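Local structure of peptide methionine sulfoxide reductase MsrA (Treponema denticola ATCC 35405, 5FA9) at residues A192-F197 against N287-R292; P218-L223 against Q242-L247; F197-D202 against G231-T236; G269-D274 against L282-N287; D202-E207 against L291-Y296. The protein probably repairs oxidised proteins by reducing methionine sulfoxide to methionine, with an MsrA and an MsrB domain fused in one chain. The protein carries 2 engineered substitutions. All coordinates share one frame; numbering follows the deposited sequence.

Contact 1 of 5, residues A192-F197 against N287-R292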
# COMPACT_ATOMS: atom_id res chain seq x y z
N ALA B 192 -2.00 14.82 34.47
CA ALA B 192 -0.79 15.62 34.65
C ALA B 192 0.29 15.21 33.66
O ALA B 192 0.16 14.19 32.97
CB ALA B 192 -0.27 15.49 36.07
N THR B 193 1.34 16.01 33.58
CA THR B 193 2.46 15.72 32.69
C THR B 193 3.78 15.83 33.43
O THR B 193 4.13 16.90 33.93
CB THR B 193 2.47 16.66 31.47
OG1 THR B 193 1.30 16.44 30.67
CG2 THR B 193 3.71 16.42 30.62
N GLU B 194 4.52 14.73 33.49
CA GLU B 194 5.82 14.71 34.14
C GLU B 194 6.77 15.66 33.42
O GLU B 194 6.65 15.88 32.22
CB GLU B 194 6.39 13.29 34.14
CG GLU B 194 6.78 12.77 32.76
CD GLU B 194 7.15 11.30 32.76
OE1 GLU B 194 6.85 10.60 33.75
OE2 GLU B 194 7.74 10.84 31.76
N ARG B 195 7.71 16.25 34.17
CA ARG B 195 8.66 17.17 33.57
C ARG B 195 9.62 16.40 32.67
O ARG B 195 9.98 15.26 32.98
CB ARG B 195 9.42 17.97 34.64
CG ARG B 195 8.66 18.14 35.94
CD ARG B 195 9.44 18.99 36.94
NE ARG B 195 10.88 18.74 36.92
CZ ARG B 195 11.77 19.62 36.47
NH1 ARG B 195 11.38 20.80 36.01
NH2 ARG B 195 13.06 19.31 36.49
N PRO B 196 10.02 17.02 31.55
CA PRO B 196 10.90 16.40 30.55
C PRO B 196 12.19 15.82 31.13
O PRO B 196 12.74 16.38 32.08
CB PRO B 196 11.21 17.56 29.60
CG PRO B 196 10.07 18.48 29.73
CD PRO B 196 9.56 18.35 31.13
N PHE B 197 12.64 14.70 30.56
CA PHE B 197 13.92 14.08 30.90
C PHE B 197 14.01 13.59 32.34
O PHE B 197 15.10 13.30 32.84
CB PHE B 197 15.08 15.04 30.61
CG PHE B 197 15.10 15.58 29.21
CD1 PHE B 197 15.69 14.87 28.18
CD2 PHE B 197 14.53 16.81 28.92
CE1 PHE B 197 15.71 15.37 26.89
CE2 PHE B 197 14.54 17.31 27.64
CZ PHE B 197 15.13 16.59 26.62
N ASN B 287 4.03 9.65 29.07
CA ASN B 287 4.68 9.79 30.36
C ASN B 287 5.20 8.45 30.87
O ASN B 287 4.46 7.46 30.89
CB ASN B 287 3.72 10.40 31.39
CG ASN B 287 3.24 11.78 30.99
OD1 ASN B 287 3.94 12.78 31.17
ND2 ASN B 287 2.03 11.85 30.45
N GLY B 288 6.47 8.41 31.25
CA GLY B 288 7.06 7.20 31.80
C GLY B 288 6.38 6.74 33.07
O GLY B 288 6.32 5.54 33.35
N ALA B 289 5.87 7.69 33.84
CA ALA B 289 5.19 7.40 35.10
C ALA B 289 3.92 6.57 34.88
O ALA B 289 3.44 5.91 35.80
CB ALA B 289 4.85 8.70 35.83
N ALA B 290 3.38 6.63 33.67
CA ALA B 290 2.18 5.88 33.33
C ALA B 290 2.50 4.47 32.86
O ALA B 290 1.59 3.67 32.63
CB ALA B 290 1.38 6.63 32.27
N LEU B 291 3.78 4.17 32.72
CA LEU B 291 4.20 2.88 32.17
C LEU B 291 5.01 2.03 33.15
O LEU B 291 5.71 2.56 34.02
CB LEU B 291 5.02 3.09 30.89
CG LEU B 291 4.36 3.92 29.79
CD1 LEU B 291 5.32 4.15 28.64
CD2 LEU B 291 3.08 3.25 29.31
N ARG B 292 4.89 0.72 33.01
CA ARG B 292 5.74 -0.23 33.72
C ARG B 292 6.46 -1.13 32.72
O ARG B 292 5.83 -1.86 31.96
CB ARG B 292 4.90 -1.08 34.68
CG ARG B 292 5.70 -2.13 35.43
CD ARG B 292 4.82 -2.88 36.42
NE ARG B 292 5.27 -4.25 36.63
CZ ARG B 292 4.62 -5.33 36.21
NH1 ARG B 292 3.47 -5.19 35.55
NH2 ARG B 292 5.10 -6.54 36.45
O HOH W 1 0.53 14.12 29.49

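Contact 2 of 5, residues P218-L223 against Q242-L247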
# COMPACT_ATOMS: atom_id res chain seq x y z
N PRO B 218 -0.54 -4.44 28.25
CA PRO B 218 0.50 -3.95 27.34
C PRO B 218 0.03 -2.79 26.47
O PRO B 218 -1.07 -2.84 25.92
CB PRO B 218 0.82 -5.18 26.48
CG PRO B 218 0.45 -6.34 27.34
CD PRO B 218 -0.76 -5.89 28.09
N LEU B 219 0.86 -1.76 26.36
CA LEU B 219 0.49 -0.57 25.59
C LEU B 219 1.48 -0.29 24.46
O LEU B 219 1.08 0.10 23.36
CB LEU B 219 0.40 0.65 26.51
CG LEU B 219 -0.62 0.57 27.65
CD1 LEU B 219 -0.51 1.80 28.54
CD2 LEU B 219 -2.03 0.43 27.10
N PHE B 220 2.76 -0.48 24.73
CA PHE B 220 3.79 -0.19 23.74
C PHE B 220 4.91 -1.23 23.74
O PHE B 220 5.15 -1.90 24.75
CB PHE B 220 4.38 1.20 23.97
CG PHE B 220 3.38 2.31 23.85
CD1 PHE B 220 3.06 2.84 22.61
CD2 PHE B 220 2.75 2.82 24.97
CE1 PHE B 220 2.13 3.86 22.49
CE2 PHE B 220 1.82 3.84 24.86
CZ PHE B 220 1.51 4.36 23.62
N SER B 221 5.58 -1.37 22.60
CA SER B 221 6.72 -2.27 22.47
C SER B 221 8.02 -1.49 22.34
O SER B 221 8.04 -0.39 21.79
CB SER B 221 6.53 -3.19 21.26
OG SER B 221 7.69 -3.97 21.03
N SER B 222 9.11 -2.08 22.84
CA SER B 222 10.43 -1.46 22.75
C SER B 222 10.87 -1.32 21.29
O SER B 222 11.71 -0.48 20.97
CB SER B 222 11.46 -2.28 23.53
OG SER B 222 11.53 -3.60 23.04
N LEU B 223 10.30 -2.14 20.42
CA LEU B 223 10.64 -2.13 19.00
C LEU B 223 10.17 -0.84 18.33
O LEU B 223 10.74 -0.41 17.32
CB LEU B 223 10.01 -3.33 18.30
CG LEU B 223 10.37 -3.55 16.83
CD1 LEU B 223 11.87 -3.78 16.65
CD2 LEU B 223 9.57 -4.71 16.24
N GLN B 242 -5.93 -2.41 20.06
CA GLN B 242 -6.89 -2.49 21.16
C GLN B 242 -6.35 -1.88 22.45
O GLN B 242 -6.95 -2.02 23.51
CB GLN B 242 -7.28 -3.95 21.40
CG GLN B 242 -7.66 -4.71 20.14
CD GLN B 242 -8.15 -6.11 20.43
OE1 GLN B 242 -7.92 -6.65 21.52
NE2 GLN B 242 -8.83 -6.71 19.46
N ALA B 243 -5.21 -1.20 22.34
CA ALA B 243 -4.52 -0.68 23.52
C ALA B 243 -4.94 0.75 23.86
O ALA B 243 -5.10 1.09 25.03
CB ALA B 243 -3.02 -0.75 23.32
N LEU B 244 -5.10 1.58 22.84
CA LEU B 244 -5.31 3.01 23.07
C LEU B 244 -6.66 3.54 22.59
O LEU B 244 -7.31 2.95 21.73
CB LEU B 244 -4.20 3.81 22.38
CG LEU B 244 -2.76 3.38 22.66
CD1 LEU B 244 -1.79 4.32 21.97
CD2 LEU B 244 -2.50 3.34 24.15
N GLN B 245 -7.07 4.65 23.18
CA GLN B 245 -8.21 5.43 22.71
C GLN B 245 -7.76 6.88 22.55
O GLN B 245 -6.91 7.36 23.29
CB GLN B 245 -9.39 5.33 23.67
CG GLN B 245 -10.36 4.21 23.35
CD GLN B 245 -11.48 4.09 24.37
OE1 GLN B 245 -11.51 4.83 25.35
NE2 GLN B 245 -12.39 3.15 24.15
N TYR B 246 -8.34 7.58 21.58
CA TYR B 246 -7.91 8.93 21.27
C TYR B 246 -8.99 9.95 21.59
O TYR B 246 -10.17 9.73 21.32
CB TYR B 246 -7.51 9.04 19.79
CG TYR B 246 -6.48 8.01 19.37
CD1 TYR B 246 -6.87 6.77 18.89
CD2 TYR B 246 -5.12 8.28 19.46
CE1 TYR B 246 -5.94 5.83 18.50
CE2 TYR B 246 -4.18 7.34 19.07
CZ TYR B 246 -4.60 6.12 18.59
OH TYR B 246 -3.67 5.18 18.20
N LEU B 247 -8.58 11.08 22.17
CA LEU B 247 -9.52 12.13 22.55
C LEU B 247 -9.04 13.50 22.10
O LEU B 247 -7.87 13.85 22.26
CB LEU B 247 -9.74 12.13 24.06
CG LEU B 247 -10.44 10.91 24.67
CD1 LEU B 247 -10.49 11.02 26.19
CD2 LEU B 247 -11.84 10.75 24.09

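Contact 3 of 5, residues F197-D202 against G231-T236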
# COMPACT_ATOMS: atom_id res chain seq x y z
N PHE B 197 12.64 14.70 30.56
CA PHE B 197 13.92 14.08 30.90
C PHE B 197 14.01 13.59 32.34
O PHE B 197 15.10 13.30 32.84
CB PHE B 197 15.08 15.04 30.61
CG PHE B 197 15.10 15.58 29.21
CD1 PHE B 197 15.69 14.87 28.18
CD2 PHE B 197 14.53 16.81 28.92
CE1 PHE B 197 15.71 15.37 26.89
CE2 PHE B 197 14.54 17.31 27.64
CZ PHE B 197 15.13 16.59 26.62
N THR B 198 12.87 13.49 33.02
CA THR B 198 12.86 13.06 34.42
C THR B 198 12.57 11.57 34.56
O THR B 198 12.96 10.95 35.55
CB THR B 198 11.82 13.84 35.24
OG1 THR B 198 10.52 13.68 34.65
CG2 THR B 198 12.18 15.32 35.29
N SER B 199 11.89 10.99 33.57
CA SER B 199 11.54 9.58 33.63
C SER B 199 12.73 8.68 33.30
O SER B 199 13.56 9.01 32.45
CB SER B 199 10.39 9.27 32.67
OG SER B 199 10.07 7.90 32.69
N GLU B 200 12.80 7.55 33.99
CA GLU B 200 13.85 6.56 33.75
C GLU B 200 13.69 5.91 32.38
O GLU B 200 14.64 5.36 31.82
CB GLU B 200 13.84 5.50 34.84
CG GLU B 200 12.54 4.70 34.91
CD GLU B 200 12.55 3.66 36.02
OE1 GLU B 200 13.44 2.80 36.02
OE2 GLU B 200 11.65 3.72 36.89
N TYR B 201 12.48 5.98 31.84
CA TYR B 201 12.17 5.36 30.55
C TYR B 201 12.45 6.29 29.37
O TYR B 201 12.20 5.94 28.22
CB TYR B 201 10.70 4.92 30.52
CG TYR B 201 10.38 3.82 31.52
CD1 TYR B 201 11.34 2.91 31.91
CD2 TYR B 201 9.11 3.71 32.06
CE1 TYR B 201 11.05 1.91 32.82
CE2 TYR B 201 8.80 2.71 32.97
CZ TYR B 201 9.78 1.81 33.34
OH TYR B 201 9.48 0.82 34.25
N ASP B 202 12.96 7.49 29.65
CA ASP B 202 13.27 8.44 28.59
C ASP B 202 14.45 7.96 27.76
O ASP B 202 14.29 7.63 26.58
CB ASP B 202 13.56 9.82 29.18
CG ASP B 202 13.85 10.86 28.12
OD1 ASP B 202 13.15 10.85 27.08
OD2 ASP B 202 14.76 11.69 28.31
N GLY B 231 12.20 14.75 25.70
CA GLY B 231 12.26 14.46 27.13
C GLY B 231 11.27 13.43 27.63
O GLY B 231 11.26 13.10 28.81
N TRP B 232 10.43 12.92 26.73
CA TRP B 232 9.47 11.88 27.10
C TRP B 232 9.66 10.62 26.27
O TRP B 232 10.11 10.69 25.12
CB TRP B 232 8.03 12.40 26.94
CG TRP B 232 7.68 13.53 27.84
CD1 TRP B 232 7.43 13.46 29.18
CD2 TRP B 232 7.52 14.91 27.47
NE1 TRP B 232 7.13 14.71 29.67
CE2 TRP B 232 7.18 15.62 28.64
CE3 TRP B 232 7.63 15.60 26.27
CZ2 TRP B 232 6.95 16.99 28.64
CZ3 TRP B 232 7.40 16.97 26.27
CH2 TRP B 232 7.06 17.65 27.45
N PRO B 233 9.33 9.46 26.85
CA PRO B 233 9.28 8.20 26.10
C PRO B 233 8.40 8.33 24.86
O PRO B 233 7.22 8.67 24.97
CB PRO B 233 8.67 7.22 27.10
CG PRO B 233 9.09 7.75 28.43
CD PRO B 233 9.10 9.25 28.29
N SER B 234 8.97 8.06 23.69
CA SER B 234 8.26 8.27 22.43
C SER B 234 8.17 6.98 21.62
O SER B 234 9.13 6.22 21.52
CB SER B 234 8.94 9.36 21.60
OG SER B 234 9.00 10.58 22.32
N PHE B 235 6.99 6.74 21.05
CA PHE B 235 6.75 5.53 20.27
C PHE B 235 6.12 5.88 18.92
O PHE B 235 5.48 6.91 18.77
CB PHE B 235 5.84 4.57 21.04
CG PHE B 235 6.38 4.17 22.38
CD1 PHE B 235 6.09 4.92 23.51
CD2 PHE B 235 7.17 3.04 22.52
CE1 PHE B 235 6.59 4.56 24.75
CE2 PHE B 235 7.67 2.67 23.75
CZ PHE B 235 7.38 3.43 24.87
N THR B 236 6.33 5.00 17.94
CA THR B 236 5.82 5.24 16.59
C THR B 236 4.42 4.66 16.41
O THR B 236 3.70 5.04 15.49
CB THR B 236 6.75 4.63 15.52
OG1 THR B 236 6.78 3.20 15.66
CG2 THR B 236 8.16 5.17 15.68
O HOH W 2 10.32 12.14 31.15

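Contact 4 of 5, residues G269-D274 against L282-N287. Engineered in segment 282-287: Ser-285 (natural residue Cys).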
# COMPACT_ATOMS: atom_id res chain seq x y z
N GLY B 269 -0.69 10.33 27.60
CA GLY B 269 0.01 11.45 27.00
C GLY B 269 -0.68 11.96 25.76
O GLY B 269 -1.91 12.02 25.70
N HIS B 270 0.11 12.34 24.75
CA HIS B 270 -0.44 12.86 23.51
C HIS B 270 0.23 12.23 22.29
O HIS B 270 1.36 11.76 22.37
CB HIS B 270 -0.29 14.38 23.45
CG HIS B 270 -0.84 15.09 24.65
ND1 HIS B 270 -0.16 15.19 25.84
CD2 HIS B 270 -2.02 15.73 24.84
CE1 HIS B 270 -0.89 15.86 26.71
NE2 HIS B 270 -2.02 16.20 26.13
N VAL B 271 -0.48 12.22 21.17
CA VAL B 271 0.07 11.72 19.92
C VAL B 271 0.19 12.86 18.90
O VAL B 271 -0.77 13.58 18.64
CB VAL B 271 -0.77 10.57 19.33
CG1 VAL B 271 -2.25 10.95 19.26
CG2 VAL B 271 -0.24 10.16 17.96
N PHE B 272 1.38 13.02 18.34
CA PHE B 272 1.63 14.08 17.37
C PHE B 272 1.89 13.51 15.98
O PHE B 272 2.03 12.30 15.81
CB PHE B 272 2.81 14.94 17.83
CG PHE B 272 2.63 15.54 19.20
CD1 PHE B 272 1.98 16.75 19.36
CD2 PHE B 272 3.11 14.88 20.32
CE1 PHE B 272 1.81 17.30 20.62
CE2 PHE B 272 2.95 15.43 21.58
CZ PHE B 272 2.30 16.64 21.73
N ASP B 273 1.96 14.39 14.99
CA ASP B 273 2.13 13.97 13.61
C ASP B 273 3.54 14.26 13.10
O ASP B 273 3.79 14.24 11.89
CB ASP B 273 1.10 14.67 12.71
CG ASP B 273 0.55 13.76 11.63
OD1 ASP B 273 1.36 13.09 10.95
OD2 ASP B 273 -0.68 13.71 11.46
N ASP B 274 4.46 14.52 14.02
CA ASP B 274 5.84 14.83 13.66
C ASP B 274 6.80 13.68 13.96
O ASP B 274 7.98 13.90 14.21
CB ASP B 274 6.30 16.09 14.40
CG ASP B 274 6.26 15.94 15.91
OD1 ASP B 274 5.63 14.98 16.40
OD2 ASP B 274 6.86 16.79 16.61
N LEU B 282 4.00 9.05 13.02
CA LEU B 282 3.32 9.28 14.29
C LEU B 282 4.30 9.31 15.46
O LEU B 282 5.20 8.48 15.55
CB LEU B 282 2.26 8.21 14.54
CG LEU B 282 1.12 8.11 13.52
CD1 LEU B 282 0.37 6.80 13.69
CD2 LEU B 282 0.18 9.29 13.66
N ARG B 283 4.12 10.28 16.35
CA ARG B 283 4.90 10.35 17.57
C ARG B 283 4.01 10.25 18.80
O ARG B 283 3.30 11.19 19.14
CB ARG B 283 5.72 11.64 17.63
CG ARG B 283 6.47 11.84 18.95
CD ARG B 283 7.42 13.02 18.89
NE ARG B 283 6.73 14.29 18.69
CZ ARG B 283 6.51 15.18 19.65
NH1 ARG B 283 6.94 14.95 20.88
NH2 ARG B 283 5.87 16.31 19.37
N TYR B 284 4.04 9.09 19.45
CA TYR B 284 3.29 8.90 20.69
C TYR B 284 4.13 9.35 21.88
O TYR B 284 5.03 8.63 22.31
CB TYR B 284 2.87 7.44 20.85
CG TYR B 284 1.77 7.00 19.91
CD1 TYR B 284 2.04 6.63 18.60
CD2 TYR B 284 0.45 6.96 20.34
CE1 TYR B 284 1.03 6.24 17.74
CE2 TYR B 284 -0.57 6.57 19.49
CZ TYR B 284 -0.27 6.20 18.19
OH TYR B 284 -1.28 5.81 17.34
N SER B 285 3.82 10.53 22.40
CA SER B 285 4.54 11.05 23.56
C SER B 285 3.84 10.60 24.83
O SER B 285 2.74 11.04 25.15
CB SER B 285 4.61 12.58 23.50
OG SER B 285 5.57 13.08 24.42
N ILE B 286 4.50 9.70 25.56
CA ILE B 286 3.88 9.06 26.72
C ILE B 286 4.70 9.28 27.99
O ILE B 286 5.92 9.13 27.98
CB ILE B 286 3.71 7.54 26.49
CG1 ILE B 286 3.00 7.28 25.17
CG2 ILE B 286 2.95 6.90 27.65
CD1 ILE B 286 1.59 7.84 25.10
N ASN B 287 4.03 9.65 29.07
CA ASN B 287 4.68 9.79 30.36
C ASN B 287 5.20 8.45 30.87
O ASN B 287 4.46 7.46 30.89
CB ASN B 287 3.72 10.40 31.39
CG ASN B 287 3.24 11.78 30.99
OD1 ASN B 287 3.94 12.78 31.17
ND2 ASN B 287 2.03 11.85 30.45

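Contact 5 of 5, residues D202-E207 against L291-Y296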
# COMPACT_ATOMS: atom_id res chain seq x y z
N ASP B 202 12.96 7.49 29.65
CA ASP B 202 13.27 8.44 28.59
C ASP B 202 14.45 7.96 27.76
O ASP B 202 14.29 7.63 26.58
CB ASP B 202 13.56 9.82 29.18
CG ASP B 202 13.85 10.86 28.12
OD1 ASP B 202 13.15 10.85 27.08
OD2 ASP B 202 14.76 11.69 28.31
N LYS B 203 15.64 7.94 28.36
CA LYS B 203 16.81 7.37 27.70
C LYS B 203 16.90 5.89 28.06
O LYS B 203 17.61 5.50 28.98
CB LYS B 203 18.08 8.10 28.12
CG LYS B 203 17.99 9.62 28.01
CD LYS B 203 17.66 10.05 26.59
CE LYS B 203 17.50 11.56 26.50
NZ LYS B 203 16.73 11.97 25.29
N PHE B 204 16.17 5.07 27.31
CA PHE B 204 16.01 3.65 27.63
C PHE B 204 15.68 2.85 26.37
O PHE B 204 14.80 3.24 25.60
CB PHE B 204 14.91 3.49 28.69
CG PHE B 204 14.88 2.14 29.34
CD1 PHE B 204 15.70 1.86 30.43
CD2 PHE B 204 14.03 1.15 28.88
CE1 PHE B 204 15.67 0.62 31.04
CE2 PHE B 204 13.99 -0.09 29.48
CZ PHE B 204 14.81 -0.36 30.56
N ASP B 205 16.39 1.74 26.16
CA ASP B 205 16.28 1.02 24.90
C ASP B 205 16.32 -0.50 25.10
O ASP B 205 16.54 -1.26 24.16
CB ASP B 205 17.40 1.45 23.94
CG ASP B 205 17.16 0.99 22.51
OD1 ASP B 205 15.99 0.97 22.08
OD2 ASP B 205 18.15 0.66 21.82
N ALA B 206 16.09 -0.97 26.31
CA ALA B 206 16.08 -2.38 26.57
C ALA B 206 14.90 -3.04 25.88
O ALA B 206 13.93 -2.41 25.62
CB ALA B 206 16.08 -2.66 28.06
N GLU B 207 15.02 -4.32 25.57
CA GLU B 207 13.96 -5.04 24.88
C GLU B 207 12.89 -5.52 25.85
O GLU B 207 13.20 -6.08 26.91
CB GLU B 207 14.54 -6.23 24.11
CG GLU B 207 15.48 -5.85 22.99
CD GLU B 207 15.97 -7.05 22.21
OE1 GLU B 207 15.46 -7.29 21.09
OE2 GLU B 207 16.86 -7.77 22.71
N LEU B 291 3.78 4.17 32.72
CA LEU B 291 4.20 2.88 32.17
C LEU B 291 5.01 2.03 33.15
O LEU B 291 5.71 2.56 34.02
CB LEU B 291 5.02 3.09 30.89
CG LEU B 291 4.36 3.92 29.79
CD1 LEU B 291 5.32 4.15 28.64
CD2 LEU B 291 3.08 3.25 29.31
N ARG B 292 4.89 0.72 33.01
CA ARG B 292 5.74 -0.23 33.72
C ARG B 292 6.46 -1.13 32.72
O ARG B 292 5.83 -1.86 31.96
CB ARG B 292 4.90 -1.08 34.68
CG ARG B 292 5.70 -2.13 35.43
CD ARG B 292 4.82 -2.88 36.42
NE ARG B 292 5.27 -4.25 36.63
CZ ARG B 292 4.62 -5.33 36.21
NH1 ARG B 292 3.47 -5.19 35.55
NH2 ARG B 292 5.10 -6.54 36.45
N PHE B 293 7.79 -1.06 32.71
CA PHE B 293 8.58 -1.83 31.75
C PHE B 293 8.77 -3.28 32.18
O PHE B 293 9.09 -3.56 33.33
CB PHE B 293 9.94 -1.17 31.53
CG PHE B 293 10.83 -1.94 30.60
CD1 PHE B 293 10.61 -1.93 29.23
CD2 PHE B 293 11.91 -2.67 31.09
CE1 PHE B 293 11.43 -2.63 28.37
CE2 PHE B 293 12.73 -3.37 30.23
CZ PHE B 293 12.49 -3.36 28.87
N ILE B 294 8.56 -4.19 31.23
CA ILE B 294 8.75 -5.61 31.48
C ILE B 294 9.72 -6.20 30.47
O ILE B 294 9.40 -6.31 29.29
CB ILE B 294 7.41 -6.37 31.40
CG1 ILE B 294 6.40 -5.76 32.37
CG2 ILE B 294 7.62 -7.85 31.69
CD1 ILE B 294 5.12 -6.54 32.50
N PRO B 295 10.93 -6.57 30.94
CA PRO B 295 11.99 -7.13 30.09
C PRO B 295 11.53 -8.35 29.30
O PRO B 295 10.70 -9.12 29.79
CB PRO B 295 13.08 -7.51 31.09
CG PRO B 295 12.84 -6.63 32.27
CD PRO B 295 11.35 -6.48 32.35
N TYR B 296 12.05 -8.51 28.09
CA TYR B 296 11.69 -9.63 27.22
C TYR B 296 11.92 -10.98 27.89
O TYR B 296 11.12 -11.90 27.75
CB TYR B 296 12.48 -9.55 25.91
CG TYR B 296 12.13 -10.63 24.91
CD1 TYR B 296 11.03 -10.50 24.08
CD2 TYR B 296 12.91 -11.77 24.78
CE1 TYR B 296 10.71 -11.48 23.16
CE2 TYR B 296 12.60 -12.76 23.87
CZ TYR B 296 11.49 -12.60 23.06
OH TYR B 296 11.17 -13.58 22.14

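Contact 1 of 5, residues A192-F197 against N287-R292
Glu-194 and Asn-287 mark the closest approach of the two backbones, with their CA atoms 6.3 Å apart. Segment 192-197 is irregular loop. Segment 287-292 makes a short 3-10 turn at 288-290 and then enters a strand. Backbone bonds from Ala-290 N to Asn-287 O and from Leu-291 N to Gly-288 O hold the turn.

Glu-194 and Asn-287 carry the contact between them. Glu-194 CG sits between the backbone N and the carbonyl carbon (chi1 69°), and the chain is extended beyond it. The carboxylate meets the first two N-H groups of the 3-10 turn. Glu-194 OE2 accepts from Gly-288 N at 2.8 Å, from above the carboxylate plane. Glu-194 OE1 accepts from Ala-289 N at 3.1 Å, on the syn side. The side chain of Asn-287 runs past in the opposite direction. Asn-287 OD1 accepts from Glu-194 N at 3.1 Å, with the donor well above the carbonyl plane. The amide and carboxylate planes are nearly perpendicular, at 87°. Asn-287 ND2 donates to Leu-268 O and also to a water at 2.9 Å. That water lies 2.7 Å from Thr-193 OG1.

The buried carboxylate is thus met by two backbone donors. In this SelR domain, of the beta-tent clan, the contact pins the loop after helix 182-190 to the turn between strands 283-286 and 291-295.

Contact 2 of 5, residues P218-L223 against Q242-L247
Leu-219 and Phe-220 pack on Ala-243 and Leu-244 in a buried apolar contact between two beta sheets of the SelR domain, a beta-tent fold. Strand 218-221 is an outer strand of the three-stranded antiparallel sheet. Strand 244-249 is an outer strand of the six-stranded one. The contact is van der Waals packing, of side chains on each other and on two backbone oxygens.

A classic beta bulge sits on the first strand, where Leu-219 and Phe-220 both face Tyr-210. The tips of their side chains reach the second segment. Leu-219 CD2 lies 3.8 Å from Ala-243 O and 4.1 Å from Ala-243 CB. Leu-219 CD2 also meets Leu-244 CD2 at 4.2 Å, methyl to methyl. Ala-243 CB lies 3.9 Å from Pro-218 O.

The strand leaves the contact through an ST turn, in which Ser-221 OG accepts from Leu-223 N at 3.2 Å. Leu-268 of strand 267-272 packs on both Leu-219 and Leu-244. Phe-235 stacks on the ring of Phe-220. The side chains of Phe-220 and Leu-244 cross at about a right angle, and Leu-244 CD1 touches the far end of the ring at CZ, 3.7 Å away.

Contact 3 of 5, residues F197-D202 against G231-T236
Phe-197 and Asp-202 both pack on Gly-231 in a loop-to-loop contact of the SelR domain, beside a type I beta turn from Ser-199 to Asp-202. The same loop contains an ST turn, with Ser-199 OG accepting from Tyr-201 N at 3.2 Å.

Gly-231 O is gripped twice. Phe-197 N donates to Gly-231 O at 2.7 Å, in the carbonyl plane and on a lone pair. A water donates to it as well and accepts from Ser-199 N, bridging the loops. Asp-202 places CG anti to the backbone N (chi1 -178°). Asp-202 OD1 comes to 3.2 Å from Gly-231 C. This is a close approach and not a hydrogen bond.

Pro-233 packs against the turn; Pro-233 CG is 3.6 Å from Tyr-201 O and 3.9 Å from Tyr-201 CB. The hydroxyl of Tyr-201 is hydrogen-bonded to Phe-293 N, and Trp-232 NE1 is hydrogen-bonded to Glu-194 O.

At the backbone angles of Gly-231 a CB would press on the preceding carbonyl O and clash with the Phe-197 ring. Gly-231 CA sits over the centre of the Phe-197 ring in a CH-pi contact, 3.4 Å from the centroid and 4° off the ring normal.

Contact 4 of 5, residues G269-D274 against L282-N287
Arg-283 has CG anti to the backbone N (chi1 174°) and bends at chi3 (64°), which turns NE toward Asp-274 across a beta hairpin.

Strands 267-272 and 283-286 form this antiparallel hairpin of the SelR domain. His-270 with Ser-285 and Phe-272 with Arg-283 are its hydrogen-bonded pairs, each with two backbone bonds. Arg-283 and Asp-274 form a salt bridge. Arg-283 NE reaches Asp-274 OD1 at 2.6 Å, in the guanidinium plane, and the bonds from NH2 are weak. The guanidinium is nearly parallel to the Phe-272 ring (7°) but offset, so that Arg-283 NH2 lies over one face toward the rim, 3.3 Å from Phe-272 CD2. Ser-285, an engineered residue, puts CB at the edge of that ring, 3.8 Å from Phe-272 CE2.

On the other sheet face, Tyr-284 OH is hydrogen-bonded to Tyr-246 OH. Val-271 CG2 sits over the centre of the Tyr-284 ring, 3.8 Å from its centroid.

Contact 5 of 5, residues D202-E207 against L291-Y296
Phe-204 and Phe-293 form the tight part of this contact. They make a T-shaped (edge-to-face) pair, with centroids 4.8 Å apart and planes at 77°. The edge belongs to Phe-204. Phe-204 CE2 sits over the centre of one Phe-293 face, 3.6 Å from Phe-293 CE2. Both residues place CG anti to the backbone N, chi1 -166° in Phe-204 and 177° in Phe-293, and both start toward the opposite segment. Phe-293 CZ also touches the loop, 3.7 Å from Ala-206 CB and 3.4 Å from Glu-207 O.

Glu-207 O takes the one hydrogen bond between the segments, from Tyr-296 N at 2.9 Å. The donor is tilted from the carbonyl plane. Pro-295 CA adds a CH...O contact to Glu-207 O at 3.6 Å.

The side chain of Glu-207 belongs to the loose side. It is exposed, and toward Tyr-296 it offers only a distant CB-to-CB contact of 4.3 Å. Its carboxylate turns to Lys-312 instead, in a salt bridge. The side chain of Tyr-296 likewise leads away, and its ring makes a cation-pi contact with Lys-312.

Loop 202-207 covers part of strand 291-295, and the chain then enters strand 208-212, the middle strand of the three-stranded sheet. Tyr-210 of that strand touches both phenylalanines, and helix 308-311 packs against Glu-207 and Tyr-296.

All five contacts lie in the SelR domain. The loop after helix 182-190 opens contacts 1, 3 and 5. Contact 3 closes first, at 231-236, and lies within the span of contact 1. Contacts 1 and 5 close late, at 287-292 and 291-296, and share Leu-291 and Arg-292. Contact 2 opens at 218-223, before contact 3 has closed, so the two cross. Contact 3 also crosses contact 5. Contact 4 is a hairpin that follows contacts 2 and 3. Contacts 2 and 4 fall within the spans of contacts 1 and 5. Contact 2 joins the two sheets, contact 4 lies within the six-stranded one, and contact 5 joins the loop to the three-stranded one.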